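Local coordinates for protein heroin esterase (Rhodococcus sp., PDB 1LZL) that probably hydrolyses acetyl esters, among them those of heroin, as an esterase of the alpha/beta hydrolase fold, at residues 89-94 / 218-223. Sequence-based numbering, arbitrary orientation.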
loop_
_atom_site.group_PDB
_atom_site.type_symbol
_atom_site.label_atom_id
_atom_site.label_comp_id
_atom_site.label_asym_id
_atom_site.label_seq_id
_atom_site.Cartn_x
_atom_site.Cartn_y
_atom_site.Cartn_z
ATOM N N GLY A 89 1.672 -8.048 -3.694
ATOM C CA GLY A 89 2.959 -8.690 -3.664
ATOM C C GLY A 89 3.933 -8.276 -4.751
ATOM O O GLY A 89 4.894 -9.008 -5.019
ATOM N N PHE A 90 3.756 -7.095 -5.328
ATOM C CA PHE A 90 4.601 -6.520 -6.403
ATOM C C PHE A 90 4.280 -7.162 -7.748
ATOM O O PHE A 90 4.737 -6.623 -8.784
ATOM C CB PHE A 90 6.113 -6.615 -6.152
ATOM C CG PHE A 90 6.579 -5.992 -4.847
ATOM C CD1 PHE A 90 6.493 -4.625 -4.618
ATOM C CD2 PHE A 90 7.103 -6.761 -3.822
ATOM C CE1 PHE A 90 6.919 -4.073 -3.409
ATOM C CE2 PHE A 90 7.553 -6.230 -2.619
ATOM C CZ PHE A 90 7.456 -4.858 -2.399
ATOM N N ALA A 91 3.535 -8.259 -7.797
ATOM C CA ALA A 91 3.385 -9.007 -9.063
ATOM C C ALA A 91 1.968 -9.173 -9.530
ATOM O O ALA A 91 1.759 -9.658 -10.675
ATOM C CB ALA A 91 4.084 -10.378 -8.915
ATOM N N ILE A 92 0.987 -8.837 -8.676
ATOM C CA ILE A 92 -0.416 -8.962 -9.101
ATOM C C ILE A 92 -1.203 -7.703 -8.738
ATOM O O ILE A 92 -0.655 -6.869 -7.967
ATOM C CB ILE A 92 -1.136 -10.203 -8.485
ATOM C CG1 ILE A 92 -1.512 -10.086 -7.021
ATOM C CG2 ILE A 92 -0.286 -11.441 -8.764
ATOM C CD1 ILE A 92 -2.080 -11.404 -6.470
ATOM N N GLY A 93 -2.404 -7.549 -9.266
ATOM C CA GLY A 93 -3.265 -6.419 -8.889
ATOM C C GLY A 93 -3.210 -5.310 -9.913
ATOM O O GLY A 93 -2.284 -5.172 -10.728
ATOM N N THR A 94 -4.227 -4.478 -9.875
ATOM C CA THR A 94 -4.447 -3.331 -10.700
ATOM C C THR A 94 -4.859 -2.143 -9.845
ATOM O O THR A 94 -5.394 -2.288 -8.732
ATOM C CB THR A 94 -5.557 -3.585 -11.747
ATOM O OG1 THR A 94 -6.813 -3.739 -11.061
ATOM C CG2 THR A 94 -5.294 -4.878 -12.486
ATOM N N TRP A 218 9.376 -11.259 -3.248
ATOM C CA TRP A 218 10.605 -10.468 -3.363
ATOM C C TRP A 218 11.471 -10.904 -4.531
ATOM O O TRP A 218 12.161 -10.105 -5.143
ATOM C CB TRP A 218 11.383 -10.536 -2.046
ATOM C CG TRP A 218 10.717 -9.668 -0.987
ATOM C CD1 TRP A 218 9.919 -10.091 0.072
ATOM C CD2 TRP A 218 10.815 -8.251 -0.906
ATOM N NE1 TRP A 218 9.508 -8.986 0.823
ATOM C CE2 TRP A 218 10.049 -7.859 0.221
ATOM C CE3 TRP A 218 11.444 -7.260 -1.668
ATOM C CZ2 TRP A 218 9.917 -6.533 0.603
ATOM C CZ3 TRP A 218 11.325 -5.918 -1.289
ATOM C CH2 TRP A 218 10.562 -5.562 -0.154
ATOM N N LYS A 219 11.469 -12.208 -4.833
ATOM C CA LYS A 219 12.230 -12.693 -6.002
ATOM C C LYS A 219 11.675 -12.102 -7.288
ATOM O O LYS A 219 12.445 -11.629 -8.132
ATOM C CB LYS A 219 12.219 -14.223 -6.007
ATOM C CG LYS A 219 13.016 -14.868 -7.142
ATOM C CD LYS A 219 14.417 -14.266 -7.107
ATOM C CE LYS A 219 15.411 -14.869 -8.086
ATOM N NZ LYS A 219 16.776 -14.385 -7.766
ATOM N N TYR A 220 10.361 -12.088 -7.490
ATOM C CA TYR A 220 9.782 -11.456 -8.676
ATOM C C TYR A 220 10.169 -9.984 -8.755
ATOM O O TYR A 220 10.512 -9.506 -9.847
ATOM C CB TYR A 220 8.256 -11.546 -8.637
ATOM C CG TYR A 220 7.722 -12.945 -8.811
ATOM C CD1 TYR A 220 8.376 -13.867 -9.621
ATOM C CD2 TYR A 220 6.554 -13.308 -8.185
ATOM C CE1 TYR A 220 7.812 -15.145 -9.739
ATOM C CE2 TYR A 220 5.984 -14.578 -8.291
ATOM C CZ TYR A 220 6.642 -15.478 -9.087
ATOM O OH TYR A 220 6.109 -16.742 -9.210
ATOM N N TYR A 221 10.085 -9.283 -7.625
ATOM C CA TYR A 221 10.322 -7.827 -7.647
ATOM C C TYR A 221 11.779 -7.446 -7.875
ATOM O O TYR A 221 12.099 -6.538 -8.643
ATOM C CB TYR A 221 9.879 -7.309 -6.264
ATOM C CG TYR A 221 9.894 -5.806 -6.075
ATOM C CD1 TYR A 221 9.519 -4.918 -7.080
ATOM C CD2 TYR A 221 10.261 -5.289 -4.844
ATOM C CE1 TYR A 221 9.542 -3.547 -6.844
ATOM C CE2 TYR A 221 10.284 -3.929 -4.582
ATOM C CZ TYR A 221 9.914 -3.064 -5.618
ATOM O OH TYR A 221 9.909 -1.684 -5.394
ATOM N N LEU A 222 12.702 -8.126 -7.183
ATOM C CA LEU A 222 14.102 -7.713 -7.246
ATOM C C LEU A 222 14.846 -8.360 -8.423
ATOM O O LEU A 222 15.885 -7.792 -8.819
ATOM C CB LEU A 222 14.776 -8.063 -5.917
ATOM C CG LEU A 222 14.091 -7.313 -4.720
ATOM C CD1 LEU A 222 14.828 -7.627 -3.432
ATOM C CD2 LEU A 222 14.021 -5.809 -4.957
ATOM N N GLY A 223 14.305 -9.446 -8.967
ATOM C CA GLY A 223 14.866 -9.972 -10.214
ATOM C C GLY A 223 15.846 -11.137 -10.071
ATOM O O GLY A 223 16.234 -11.542 -8.970
#
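Phe-90 lays its ring flat on the ring of Tyr-221, and this stack carries the contact between loop 89-94 and helix 211-222. The ring planes lie 7° apart and their centroids 3.8 Å apart, so the rings are almost parallel and only slightly offset. Followed outward, Phe-90 CB first meets Tyr-221 CB at 3.8 Å. Phe-90 CG then sits 3.5 Å from Tyr-221 CG. CD1 and CE1 of Phe-90 run over the Tyr-221 ring, CE1 coming to 3.6 Å from Tyr-221 CE2. CD2 lies by Tyr-221 CD2. CE2 touches that same atom and also reaches Trp-218 CH2. At the tip, Phe-90 CZ still lies by CE2 and CD2 of Tyr-221 and comes to 3.9 Å from Trp-218 CH2. Here the edge of Phe-90 is turned toward the face of the indole six-membered ring, with the planes at 59°. Tyr-221 has CG anti to its backbone N (chi1 -174°), which lays its ring face against that of Phe-90. Beside the cluster, Ala-91 CB packs against Tyr-220 CD2 at 3.9 Å, while the Tyr-220 hydroxyl is hydrogen-bonded to the Phe-23 carbonyl. Ala-161 and Leu-165 of helix 161-176 also touch Phe-90, near the putative nucleophile elbow around Ser-160. Replacing Phe-90 with an alanine would probably leave the face of Tyr-221 without its stacking mate and open a gap beside Trp-218. Between the two segments the contact is apolar and aromatic, resting on dispersion and ring electrostatics; one residue earlier on the helix, the Ser-217 hydroxyl adds a hydrogen bond to the Gly-89 carbonyl.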